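Local coordinates for cytolethal distending toxin protein C (Haemophilus ducreyi, PDB 1SR4) that serves as a lectin-like subunit of the three-chain cytolethal distending toxin, a bacterial genotoxin, and probably binds carbohydrate, at residues A104-S118 / V133-I146. Numbering follows the deposited sequence.
Sequences AFLIKDALLGFCITS and VSGRTFSLAYQWGI
The side chain of Trp-144 touches both strands of the hairpin formed by 105-109 and 115-117, and is a worked example of how one indole can tie a strand pair to the last strand of a beta-trefoil domain. The backbone sets the anchor: Phe-105 and Trp-144 form an antiparallel hydrogen-bonded pair, with Trp-144 N to Phe-105 O at 2.8 Å and Phe-105 N to Trp-144 O at 2.9 Å. From there CB lies against Phe-105 O and the tip of Ile-107, whose CD1 is 3.8 Å from Trp-144 CG. With CG anti to the carbonyl carbon (chi1 -62°), the ring is carried across the hairpin, from strand 105-109 to strand 115-117. CD1 passes Phe-105 O and Ile-107 CG1. Trp-144 NE1 then donates to Ile-116 O at 3.0 Å, nearly within the indole plane but well above the carbonyl plane of its acceptor. Farther out, Trp-144 CZ2 meets Ile-116 CG2 at 3.5 Å, and CH2 ends against Ser-118 CB.

Beyond the indole, methyl groups meet aromatic faces. Leu-106 CD2 sits over the centre of the Phe-138 ring, 3.5 Å from its centroid, a CH-pi contact. Thr-117 CG2 lies over one Tyr-142 face, offset toward the rim, while Phe-138 CD1 covers the opposite face; Thr-117 OG1 is directed to Glu-127 instead. Ser-118 N closes the far end on Ala-141 O at 2.9 Å. Strand 137-138 also pairs with a strand of the CdtA chain, so this packing backs a subunit interface.

A water accepts from Ile-107 N and lies within bonding distance of Ile-116 O and Tyr-142 O. The contact joins apolar packing to backbone hydrogen bonds: Ile-116 O receives the indole N-H, and possibly the water, whereas Ser-118 O is buried without a hydrogen-bond partner.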
loop_
_atom_site.group_PDB
_atom_site.type_symbol
_atom_site.label_atom_id
_atom_site.label_comp_id
_atom_site.label_asym_id
_atom_site.label_seq_id
_atom_site.Cartn_x
_atom_site.Cartn_y
_atom_site.Cartn_z
ATOM N N ALA C 104 6.360 -4.380 9.225
ATOM C CA ALA C 104 7.516 -3.735 9.820
ATOM C C ALA C 104 8.686 -4.260 8.986
ATOM O O ALA C 104 8.541 -5.262 8.272
ATOM C CB ALA C 104 7.687 -4.182 11.255
ATOM N N PHE C 105 9.835 -3.599 9.095
ATOM C CA PHE C 105 11.028 -4.022 8.379
ATOM C C PHE C 105 12.183 -4.206 9.332
ATOM O O PHE C 105 12.255 -3.548 10.386
ATOM C CB PHE C 105 11.461 -2.969 7.343
ATOM C CG PHE C 105 10.514 -2.842 6.200
ATOM C CD1 PHE C 105 10.637 -3.678 5.089
ATOM C CD2 PHE C 105 9.437 -1.965 6.276
ATOM C CE1 PHE C 105 9.685 -3.648 4.061
ATOM C CE2 PHE C 105 8.481 -1.932 5.246
ATOM C CZ PHE C 105 8.612 -2.776 4.145
ATOM N N LEU C 106 13.064 -5.127 8.956
ATOM C CA LEU C 106 14.310 -5.328 9.671
ATOM C C LEU C 106 15.220 -4.546 8.725
ATOM O O LEU C 106 14.930 -4.450 7.528
ATOM C CB LEU C 106 14.739 -6.798 9.676
ATOM C CG LEU C 106 14.488 -7.597 10.951
ATOM C CD1 LEU C 106 13.000 -7.784 11.112
ATOM C CD2 LEU C 106 15.203 -8.961 10.884
ATOM N N ILE C 107 16.297 -3.965 9.228
ATOM C CA ILE C 107 17.197 -3.238 8.342
ATOM C C ILE C 107 18.630 -3.672 8.596
ATOM O O ILE C 107 19.114 -3.586 9.729
ATOM C CB ILE C 107 17.123 -1.708 8.545
ATOM C CG1 ILE C 107 15.689 -1.213 8.321
ATOM C CG2 ILE C 107 18.079 -1.016 7.557
ATOM C CD1 ILE C 107 15.505 0.291 8.551
ATOM N N LYS C 108 19.303 -4.153 7.555
ATOM C CA LYS C 108 20.693 -4.559 7.709
ATOM C C LYS C 108 21.585 -3.622 6.916
ATOM O O LYS C 108 21.103 -2.901 6.031
ATOM C CB LYS C 108 20.895 -6.000 7.204
ATOM C CG LYS C 108 20.022 -7.016 7.918
ATOM C CD LYS C 108 20.654 -8.394 7.944
ATOM C CE LYS C 108 20.258 -9.229 6.752
ATOM N NZ LYS C 108 20.827 -10.611 6.871
ATOM N N ASP C 109 22.877 -3.599 7.252
ATOM C CA ASP C 109 23.815 -2.796 6.479
ATOM C C ASP C 109 24.227 -3.745 5.343
ATOM O O ASP C 109 24.262 -4.974 5.520
ATOM C CB ASP C 109 25.025 -2.353 7.326
ATOM C CG ASP C 109 25.906 -3.513 7.760
ATOM O OD1 ASP C 109 25.405 -4.430 8.452
ATOM O OD2 ASP C 109 27.107 -3.500 7.404
ATOM N N ALA C 110 24.494 -3.189 4.169
ATOM C CA ALA C 110 24.855 -4.000 3.021
ATOM C C ALA C 110 26.230 -4.625 3.129
ATOM O O ALA C 110 26.439 -5.739 2.663
ATOM C CB ALA C 110 24.768 -3.165 1.739
ATOM N N LEU C 111 27.164 -3.913 3.741
ATOM C CA LEU C 111 28.531 -4.408 3.850
ATOM C C LEU C 111 28.743 -5.611 4.771
ATOM O O LEU C 111 29.343 -6.603 4.358
ATOM C CB LEU C 111 29.473 -3.288 4.302
ATOM C CG LEU C 111 30.945 -3.721 4.402
ATOM C CD1 LEU C 111 31.522 -3.876 2.992
ATOM C CD2 LEU C 111 31.744 -2.700 5.163
ATOM N N LEU C 112 28.237 -5.530 6.001
ATOM C CA LEU C 112 28.446 -6.587 6.988
ATOM C C LEU C 112 27.297 -7.552 7.209
ATOM O O LEU C 112 27.495 -8.639 7.775
ATOM C CB LEU C 112 28.804 -5.956 8.338
ATOM C CG LEU C 112 30.025 -5.031 8.369
ATOM C CD1 LEU C 112 30.067 -4.278 9.698
ATOM C CD2 LEU C 112 31.291 -5.842 8.172
ATOM N N GLY C 113 26.095 -7.160 6.790
ATOM C CA GLY C 113 24.954 -8.023 7.003
ATOM C C GLY C 113 24.511 -7.999 8.459
ATOM O O GLY C 113 23.873 -8.940 8.926
ATOM N N PHE C 114 24.863 -6.938 9.185
ATOM C CA PHE C 114 24.463 -6.781 10.588
ATOM C C PHE C 114 23.078 -6.114 10.588
ATOM O O PHE C 114 22.677 -5.530 9.582
ATOM C CB PHE C 114 25.426 -5.864 11.347
ATOM C CG PHE C 114 26.741 -6.502 11.729
ATOM C CD1 PHE C 114 27.118 -7.743 11.239
ATOM C CD2 PHE C 114 27.622 -5.824 12.565
ATOM C CE1 PHE C 114 28.353 -8.297 11.568
ATOM C CE2 PHE C 114 28.861 -6.368 12.901
ATOM C CZ PHE C 114 29.223 -7.608 12.399
ATOM N N CYS C 115 22.373 -6.175 11.719
ATOM C CA CYS C 115 21.033 -5.585 11.844
ATOM C C CYS C 115 21.037 -4.292 12.663
ATOM O O CYS C 115 21.752 -4.176 13.650
ATOM C CB CYS C 115 20.079 -6.562 12.549
ATOM S SG CYS C 115 19.585 -8.082 11.674
ATOM N N ILE C 116 20.218 -3.323 12.265
ATOM C CA ILE C 116 20.112 -2.078 13.012
ATOM C C ILE C 116 19.067 -2.325 14.090
ATOM O O ILE C 116 17.956 -2.761 13.795
ATOM C CB ILE C 116 19.612 -0.914 12.117
ATOM C CG1 ILE C 116 20.634 -0.632 11.017
ATOM C CG2 ILE C 116 19.344 0.333 12.977
ATOM C CD1 ILE C 116 20.271 0.571 10.137
ATOM N N THR C 117 19.408 -2.041 15.337
ATOM C CA THR C 117 18.465 -2.259 16.432
ATOM C C THR C 117 18.385 -1.028 17.326
ATOM O O THR C 117 19.273 -0.167 17.303
ATOM C CB THR C 117 18.903 -3.442 17.334
ATOM O OG1 THR C 117 20.175 -3.140 17.926
ATOM C CG2 THR C 117 19.006 -4.726 16.534
ATOM N N SER C 118 17.302 -0.936 18.089
ATOM C CA SER C 118 17.126 0.151 19.042
ATOM C C SER C 118 16.348 -0.445 20.216
ATOM O O SER C 118 15.156 -0.716 20.092
ATOM C CB SER C 118 16.341 1.304 18.431
ATOM O OG SER C 118 16.245 2.368 19.362
ATOM N N VAL C 133 18.166 -14.073 7.893
ATOM C CA VAL C 133 17.080 -13.854 8.832
ATOM C C VAL C 133 15.768 -14.477 8.340
ATOM O O VAL C 133 14.753 -14.393 9.022
ATOM C CB VAL C 133 16.842 -12.338 9.089
ATOM C CG1 VAL C 133 18.062 -11.723 9.756
ATOM C CG2 VAL C 133 16.534 -11.617 7.767
ATOM N N SER C 134 15.782 -15.125 7.179
ATOM C CA SER C 134 14.543 -15.694 6.632
ATOM C C SER C 134 13.789 -16.602 7.579
ATOM O O SER C 134 14.355 -17.547 8.111
ATOM C CB SER C 134 14.811 -16.502 5.358
ATOM O OG SER C 134 15.320 -15.689 4.334
ATOM N N GLY C 135 12.504 -16.315 7.772
ATOM C CA GLY C 135 11.679 -17.152 8.623
ATOM C C GLY C 135 11.931 -17.078 10.114
ATOM O O GLY C 135 11.323 -17.827 10.867
ATOM N N ARG C 136 12.825 -16.195 10.550
ATOM C CA ARG C 136 13.100 -16.063 11.973
ATOM C C ARG C 136 12.220 -14.946 12.528
ATOM O O ARG C 136 11.789 -14.047 11.788
ATOM C CB ARG C 136 14.580 -15.758 12.208
ATOM C CG ARG C 136 15.505 -16.958 11.939
ATOM C CD ARG C 136 16.970 -16.538 11.825
ATOM N NE ARG C 136 17.435 -15.732 12.957
ATOM C CZ ARG C 136 18.513 -14.953 12.912
ATOM N NH1 ARG C 136 19.229 -14.873 11.797
ATOM N NH2 ARG C 136 18.882 -14.254 13.976
ATOM N N THR C 137 11.965 -15.006 13.832
ATOM C CA THR C 137 11.107 -14.034 14.504
ATOM C C THR C 137 11.927 -13.053 15.325
ATOM O O THR C 137 12.925 -13.432 15.939
ATOM C CB THR C 137 10.131 -14.754 15.407
ATOM O OG1 THR C 137 10.868 -15.546 16.355
ATOM C CG2 THR C 137 9.253 -15.670 14.573
ATOM N N PHE C 138 11.460 -11.806 15.378
ATOM C CA PHE C 138 12.196 -10.738 16.034
ATOM C C PHE C 138 11.339 -9.809 16.898
ATOM O O PHE C 138 10.194 -9.514 16.558
ATOM C CB PHE C 138 12.889 -9.905 14.941
ATOM C CG PHE C 138 13.905 -10.682 14.133
ATOM C CD1 PHE C 138 15.233 -10.763 14.553
ATOM C CD2 PHE C 138 13.533 -11.332 12.963
ATOM C CE1 PHE C 138 16.180 -11.481 13.811
ATOM C CE2 PHE C 138 14.474 -12.056 12.212
ATOM C CZ PHE C 138 15.795 -12.128 12.634
ATOM N N SER C 139 11.913 -9.348 18.008
ATOM C CA SER C 139 11.230 -8.418 18.904
ATOM C C SER C 139 11.219 -7.031 18.237
ATOM O O SER C 139 11.910 -6.809 17.234
ATOM C CB SER C 139 11.974 -8.321 20.228
ATOM O OG SER C 139 13.194 -7.644 20.014
ATOM N N LEU C 140 10.455 -6.104 18.804
ATOM C CA LEU C 140 10.357 -4.742 18.273
ATOM C C LEU C 140 11.693 -4.005 18.206
ATOM O O LEU C 140 11.850 -3.069 17.429
ATOM C CB LEU C 140 9.366 -3.920 19.114
ATOM C CG LEU C 140 7.915 -4.426 19.110
ATOM C CD1 LEU C 140 7.107 -3.756 20.233
ATOM C CD2 LEU C 140 7.283 -4.110 17.749
ATOM N N ALA C 141 12.660 -4.418 19.010
ATOM C CA ALA C 141 13.967 -3.753 18.999
ATOM C C ALA C 141 14.632 -3.826 17.621
ATOM O O ALA C 141 15.440 -2.971 17.269
ATOM C CB ALA C 141 14.889 -4.376 20.083
ATOM N N TYR C 142 14.263 -4.842 16.840
ATOM C CA TYR C 142 14.811 -5.062 15.500
ATOM C C TYR C 142 13.924 -4.519 14.402
ATOM O O TYR C 142 14.301 -4.563 13.239
ATOM C CB TYR C 142 14.942 -6.564 15.227
ATOM C CG TYR C 142 15.981 -7.260 16.046
ATOM C CD1 TYR C 142 17.212 -7.587 15.495
ATOM C CD2 TYR C 142 15.747 -7.552 17.380
ATOM C CE1 TYR C 142 18.205 -8.192 16.259
ATOM C CE2 TYR C 142 16.724 -8.157 18.159
ATOM C CZ TYR C 142 17.949 -8.472 17.590
ATOM O OH TYR C 142 18.917 -9.069 18.352
ATOM N N GLN C 143 12.746 -4.028 14.780
ATOM C CA GLN C 143 11.747 -3.569 13.828
ATOM C C GLN C 143 11.677 -2.084 13.579
ATOM O O GLN C 143 11.760 -1.286 14.502
ATOM C CB GLN C 143 10.377 -4.053 14.282
ATOM C CG GLN C 143 10.272 -5.573 14.481
ATOM C CD GLN C 143 8.870 -5.960 14.884
ATOM O OE1 GLN C 143 7.899 -5.371 14.400
ATOM N NE2 GLN C 143 8.744 -6.959 15.754
ATOM N N TRP C 144 11.465 -1.740 12.315
ATOM C CA TRP C 144 11.392 -0.362 11.872
ATOM C C TRP C 144 10.148 -0.061 11.045
ATOM O O TRP C 144 9.692 -0.891 10.256
ATOM C CB TRP C 144 12.639 -0.062 11.041
ATOM C CG TRP C 144 13.860 -0.218 11.886
ATOM C CD1 TRP C 144 14.553 -1.369 12.139
ATOM C CD2 TRP C 144 14.421 0.784 12.729
ATOM N NE1 TRP C 144 15.508 -1.141 13.109
ATOM C CE2 TRP C 144 15.447 0.172 13.488
ATOM C CE3 TRP C 144 14.149 2.145 12.925
ATOM C CZ2 TRP C 144 16.205 0.879 14.433
ATOM C CZ3 TRP C 144 14.897 2.847 13.866
ATOM C CH2 TRP C 144 15.913 2.212 14.608
ATOM N N GLY C 145 9.607 1.136 11.220
ATOM C CA GLY C 145 8.455 1.527 10.430
ATOM C C GLY C 145 8.911 2.539 9.394
ATOM O O GLY C 145 9.604 3.497 9.737
ATOM N N ILE C 146 8.587 2.304 8.125
ATOM C CA ILE C 146 8.926 3.242 7.050
ATOM C C ILE C 146 7.581 3.946 6.922
ATOM O O ILE C 146 6.670 3.448 6.267
ATOM C CB ILE C 146 9.291 2.501 5.736
ATOM C CG1 ILE C 146 10.669 1.829 5.857
ATOM C CG2 ILE C 146 9.428 3.505 4.578
ATOM C CD1 ILE C 146 10.799 0.898 7.014
HETATM O O HOH W 1 16.745 -4.498 12.030
#